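Local coordinates for protein glucose-6-phosphate isomerase (Chlamydia trachomatis D/UW-3/CX, PDB 6OTU) that catalyses the reversible isomerization of glucose-6-phosphate to fructose-6-phosphate, at residues F149-E161 with P176-D188. Numbering follows the deposited sequence.
Sequences FSTLVQIGIGGSE and PSDKRIFFVSNID. With G6Q (glucose-6-phosphate), chain E.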
# COMPACT_ATOMS: atom_id res chain seq x y z
N PHE A 149 -19.62 24.23 -11.90
CA PHE A 149 -19.49 23.21 -10.86
C PHE A 149 -18.27 23.46 -9.98
O PHE A 149 -17.19 23.82 -10.47
CB PHE A 149 -19.39 21.81 -11.45
CG PHE A 149 -20.46 21.50 -12.46
CD1 PHE A 149 -21.69 21.02 -12.06
CD2 PHE A 149 -20.22 21.67 -13.81
CE1 PHE A 149 -22.68 20.72 -13.00
CE2 PHE A 149 -21.20 21.37 -14.75
CZ PHE A 149 -22.42 20.89 -14.35
N SER A 150 -18.44 23.23 -8.68
CA SER A 150 -17.35 23.27 -7.71
C SER A 150 -16.78 21.89 -7.40
O SER A 150 -15.70 21.81 -6.82
CB SER A 150 -17.86 23.92 -6.42
OG SER A 150 -18.93 23.14 -5.90
N THR A 151 -17.47 20.83 -7.80
CA THR A 151 -17.24 19.48 -7.30
C THR A 151 -17.29 18.47 -8.44
O THR A 151 -18.25 18.48 -9.22
CB THR A 151 -18.30 19.13 -6.26
OG1 THR A 151 -18.26 20.11 -5.21
CG2 THR A 151 -18.08 17.75 -5.68
N LEU A 152 -16.29 17.61 -8.53
CA LEU A 152 -16.27 16.53 -9.51
C LEU A 152 -16.15 15.19 -8.80
O LEU A 152 -15.30 15.03 -7.90
CB LEU A 152 -15.13 16.71 -10.53
CG LEU A 152 -15.13 15.74 -11.72
CD1 LEU A 152 -14.64 16.42 -12.97
CD2 LEU A 152 -14.31 14.48 -11.45
N VAL A 153 -16.97 14.22 -9.21
CA VAL A 153 -16.96 12.86 -8.64
C VAL A 153 -16.67 11.88 -9.76
O VAL A 153 -17.49 11.70 -10.67
CB VAL A 153 -18.28 12.51 -7.95
CG1 VAL A 153 -18.24 11.06 -7.47
CG2 VAL A 153 -18.55 13.47 -6.80
N GLN A 154 -15.51 11.23 -9.72
CA GLN A 154 -15.17 10.24 -10.72
C GLN A 154 -15.64 8.87 -10.24
O GLN A 154 -15.19 8.38 -9.21
CB GLN A 154 -13.66 10.21 -10.99
CG GLN A 154 -13.27 9.22 -12.06
CD GLN A 154 -12.24 9.77 -13.05
OE1 GLN A 154 -12.27 10.96 -13.40
NE2 GLN A 154 -11.34 8.90 -13.51
N ILE A 155 -16.58 8.29 -10.99
CA ILE A 155 -17.06 6.94 -10.77
C ILE A 155 -16.33 6.03 -11.74
O ILE A 155 -16.41 6.20 -12.96
CB ILE A 155 -18.59 6.85 -10.97
CG1 ILE A 155 -19.33 7.71 -9.95
CG2 ILE A 155 -19.05 5.40 -10.91
CD1 ILE A 155 -20.84 7.67 -10.06
N GLY A 156 -15.60 5.06 -11.20
CA GLY A 156 -14.79 4.17 -12.01
C GLY A 156 -13.86 3.39 -11.10
O GLY A 156 -13.64 3.75 -9.94
N ILE A 157 -13.32 2.31 -11.65
CA ILE A 157 -12.53 1.39 -10.85
C ILE A 157 -11.32 0.94 -11.66
O ILE A 157 -11.29 1.06 -12.89
CB ILE A 157 -13.40 0.18 -10.40
CG1 ILE A 157 -12.73 -0.62 -9.26
CG2 ILE A 157 -13.78 -0.68 -11.59
CD1 ILE A 157 -13.69 -1.64 -8.58
N GLY A 158 -10.30 0.43 -10.95
CA GLY A 158 -9.13 -0.11 -11.63
C GLY A 158 -8.40 0.96 -12.43
O GLY A 158 -8.14 2.06 -11.93
N GLY A 159 -8.10 0.66 -13.69
CA GLY A 159 -7.45 1.63 -14.56
C GLY A 159 -8.24 2.92 -14.74
O GLY A 159 -7.65 3.96 -15.05
N SER A 160 -9.55 2.88 -14.54
CA SER A 160 -10.39 4.07 -14.64
C SER A 160 -10.32 4.97 -13.42
O SER A 160 -10.89 6.07 -13.47
CB SER A 160 -11.85 3.69 -14.92
OG SER A 160 -12.00 3.08 -16.20
N GLU A 161 -9.65 4.56 -12.33
CA GLU A 161 -9.53 5.40 -11.14
C GLU A 161 -8.09 5.68 -10.73
O GLU A 161 -7.74 6.83 -10.45
CB GLU A 161 -10.26 4.75 -9.96
CG GLU A 161 -10.12 5.57 -8.66
CD GLU A 161 -9.97 4.72 -7.41
OE1 GLU A 161 -9.50 3.56 -7.50
OE2 GLU A 161 -10.33 5.21 -6.32
N PRO A 176 -3.14 25.96 -8.48
CA PRO A 176 -4.22 26.53 -7.66
C PRO A 176 -5.57 26.02 -8.13
O PRO A 176 -5.83 25.94 -9.34
CB PRO A 176 -4.08 28.04 -7.88
CG PRO A 176 -2.78 28.23 -8.66
CD PRO A 176 -2.50 26.95 -9.35
N SER A 177 -6.43 25.67 -7.18
CA SER A 177 -7.73 25.08 -7.49
C SER A 177 -8.63 25.18 -6.26
O SER A 177 -8.17 24.95 -5.14
CB SER A 177 -7.57 23.62 -7.94
OG SER A 177 -8.77 22.87 -7.75
N ASP A 178 -9.90 25.53 -6.48
CA ASP A 178 -10.93 25.45 -5.45
C ASP A 178 -11.91 24.31 -5.70
O ASP A 178 -12.93 24.21 -5.01
CB ASP A 178 -11.68 26.79 -5.35
CG ASP A 178 -12.25 27.27 -6.69
OD1 ASP A 178 -11.90 26.72 -7.76
OD2 ASP A 178 -13.07 28.22 -6.67
N LYS A 179 -11.64 23.44 -6.67
CA LYS A 179 -12.50 22.30 -6.95
C LYS A 179 -12.34 21.23 -5.90
O LYS A 179 -11.23 20.97 -5.41
CB LYS A 179 -12.19 21.71 -8.33
CG LYS A 179 -12.30 22.70 -9.46
CD LYS A 179 -13.59 23.50 -9.36
CE LYS A 179 -13.72 24.47 -10.55
NZ LYS A 179 -14.97 25.29 -10.51
N ARG A 180 -13.45 20.60 -5.54
CA ARG A 180 -13.44 19.44 -4.67
C ARG A 180 -13.62 18.19 -5.52
O ARG A 180 -14.53 18.13 -6.36
CB ARG A 180 -14.53 19.55 -3.62
CG ARG A 180 -14.63 20.92 -2.97
CD ARG A 180 -15.88 20.98 -2.10
NE ARG A 180 -15.74 20.20 -0.87
CZ ARG A 180 -16.72 19.48 -0.32
NH1 ARG A 180 -17.91 19.43 -0.90
NH2 ARG A 180 -16.50 18.82 0.81
N ILE A 181 -12.76 17.19 -5.30
CA ILE A 181 -12.60 16.05 -6.19
C ILE A 181 -12.71 14.77 -5.38
O ILE A 181 -12.02 14.61 -4.37
CB ILE A 181 -11.26 16.11 -6.96
CG1 ILE A 181 -11.07 17.50 -7.60
CG2 ILE A 181 -11.17 15.01 -8.00
CD1 ILE A 181 -12.03 17.79 -8.72
N PHE A 182 -13.58 13.86 -5.82
CA PHE A 182 -13.81 12.59 -5.15
C PHE A 182 -13.75 11.45 -6.15
O PHE A 182 -13.99 11.64 -7.35
CB PHE A 182 -15.17 12.57 -4.43
CG PHE A 182 -15.32 13.66 -3.40
CD1 PHE A 182 -15.80 14.91 -3.76
CD2 PHE A 182 -14.96 13.43 -2.08
CE1 PHE A 182 -15.92 15.91 -2.82
CE2 PHE A 182 -15.09 14.43 -1.13
CZ PHE A 182 -15.57 15.68 -1.50
N PHE A 183 -13.42 10.27 -5.65
CA PHE A 183 -13.41 9.05 -6.45
C PHE A 183 -14.29 8.02 -5.78
O PHE A 183 -14.08 7.68 -4.61
CB PHE A 183 -11.99 8.50 -6.63
CG PHE A 183 -11.06 9.46 -7.29
CD1 PHE A 183 -10.41 10.43 -6.54
CD2 PHE A 183 -10.86 9.42 -8.66
CE1 PHE A 183 -9.56 11.34 -7.16
CE2 PHE A 183 -10.00 10.32 -9.28
CZ PHE A 183 -9.35 11.28 -8.52
N VAL A 184 -15.27 7.52 -6.52
CA VAL A 184 -16.15 6.44 -6.08
C VAL A 184 -15.85 5.24 -6.97
O VAL A 184 -16.04 5.29 -8.19
CB VAL A 184 -17.63 6.85 -6.14
CG1 VAL A 184 -18.56 5.68 -5.83
CG2 VAL A 184 -17.89 8.00 -5.21
N SER A 185 -15.36 4.16 -6.36
CA SER A 185 -14.83 3.05 -7.14
C SER A 185 -15.41 1.71 -6.69
O SER A 185 -15.96 0.96 -7.51
CB SER A 185 -13.30 3.03 -7.05
OG SER A 185 -12.87 3.06 -5.69
N ASN A 186 -15.30 1.40 -5.40
CA ASN A 186 -15.70 0.10 -4.87
C ASN A 186 -17.20 -0.14 -5.05
O ASN A 186 -18.02 0.78 -4.96
CB ASN A 186 -15.34 0.02 -3.37
CG ASN A 186 -15.14 -1.42 -2.87
OD1 ASN A 186 -15.70 -2.38 -3.40
ND2 ASN A 186 -14.33 -1.55 -1.82
N ILE A 187 -17.57 -1.40 -5.30
CA ILE A 187 -18.99 -1.70 -5.24
C ILE A 187 -19.50 -1.63 -3.80
O ILE A 187 -20.71 -1.48 -3.60
CB ILE A 187 -19.32 -3.06 -5.87
CG1 ILE A 187 -20.80 -3.05 -6.27
CG2 ILE A 187 -18.93 -4.22 -4.95
CD1 ILE A 187 -21.35 -4.35 -6.61
N ASP A 188 -18.62 -1.73 -2.80
CA ASP A 188 -18.96 -1.39 -1.42
C ASP A 188 -19.70 -0.06 -1.40
O ASP A 188 -19.11 0.98 -1.65
CB ASP A 188 -17.69 -1.32 -0.57
CG ASP A 188 -17.96 -0.95 0.88
OD1 ASP A 188 -19.13 -0.80 1.28
OD2 ASP A 188 -16.98 -0.85 1.63
C1 G6Q E . -6.99 -2.09 -16.71
C2 G6Q E . -7.86 -3.27 -16.27
C3 G6Q E . -8.92 -2.90 -15.23
C4 G6Q E . -10.05 -2.02 -15.77
C5 G6Q E . -11.23 -1.98 -14.80
C6 G6Q E . -12.29 -0.98 -15.22
O1 G6Q E . -6.24 -2.23 -17.61
O2 G6Q E . -8.50 -3.87 -17.39
O3 G6Q E . -8.29 -2.23 -14.13
O4 G6Q E . -9.59 -0.69 -15.99
O5 G6Q E . -11.79 -3.29 -14.69
O6 G6Q E . -12.71 -1.33 -16.57
P G6Q E . -13.68 -0.32 -17.38
O1P G6Q E . -12.91 0.97 -17.57
O2P G6Q E . -13.95 -1.05 -18.70
O3P G6Q E . -14.93 -0.14 -16.54
O HOH W 1 -19.87 19.96 -2.83
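Arg180 N donates to Ser150 O (2.9 Å) and Gly156 N to Val184 O (3.1 Å), the first and last of six backbone hydrogen bonds in which the two segments donate in turn. The 17° between the N-to-C directions of the strand axes makes the pair parallel; all six bonds are close to straight, none below 159° at the hydrogen. Before it, Lys179 curls back, bent at its second torsion (chi2 -47°), and NZ donates to Phe149 O at 2.7 Å; Arg146 O takes a second bond from this amine.

Carbon contacts divide between the two faces. On one, Val153 CG1 packs against Val184 CG2 at 3.8 Å, and Thr151 CG2 meets the Phe182 ring at its edge. On the other, the aliphatic CB of Gln154 lies 3.7 Å from Phe183 CD2, while Ile181 CD1 reaches Leu152 CB.

Strand 151-155, helix 162-172 and strand 180-184 form a beta-alpha-beta unit in a five-stranded parallel sheet, as expected of a sugar isomerase (SIS) domain; 180-184 is an edge strand within the chain.

Past the strand ends contacts are polar. Gln154 NE2 reaches there, donating to Ser160 O nearly in its own amide plane, and so ties the strand to the glucose-6-phosphate loop, where Gly159 N binds sugar O3 and Ser160 OG phosphate O1P (2.7 Å). Glu161 OE2 approaches Ser185 OG at 3.4 Å, at most a weak hydrogen bond; Ser185 OG also bonds Asn383 ND2 of the second subunit.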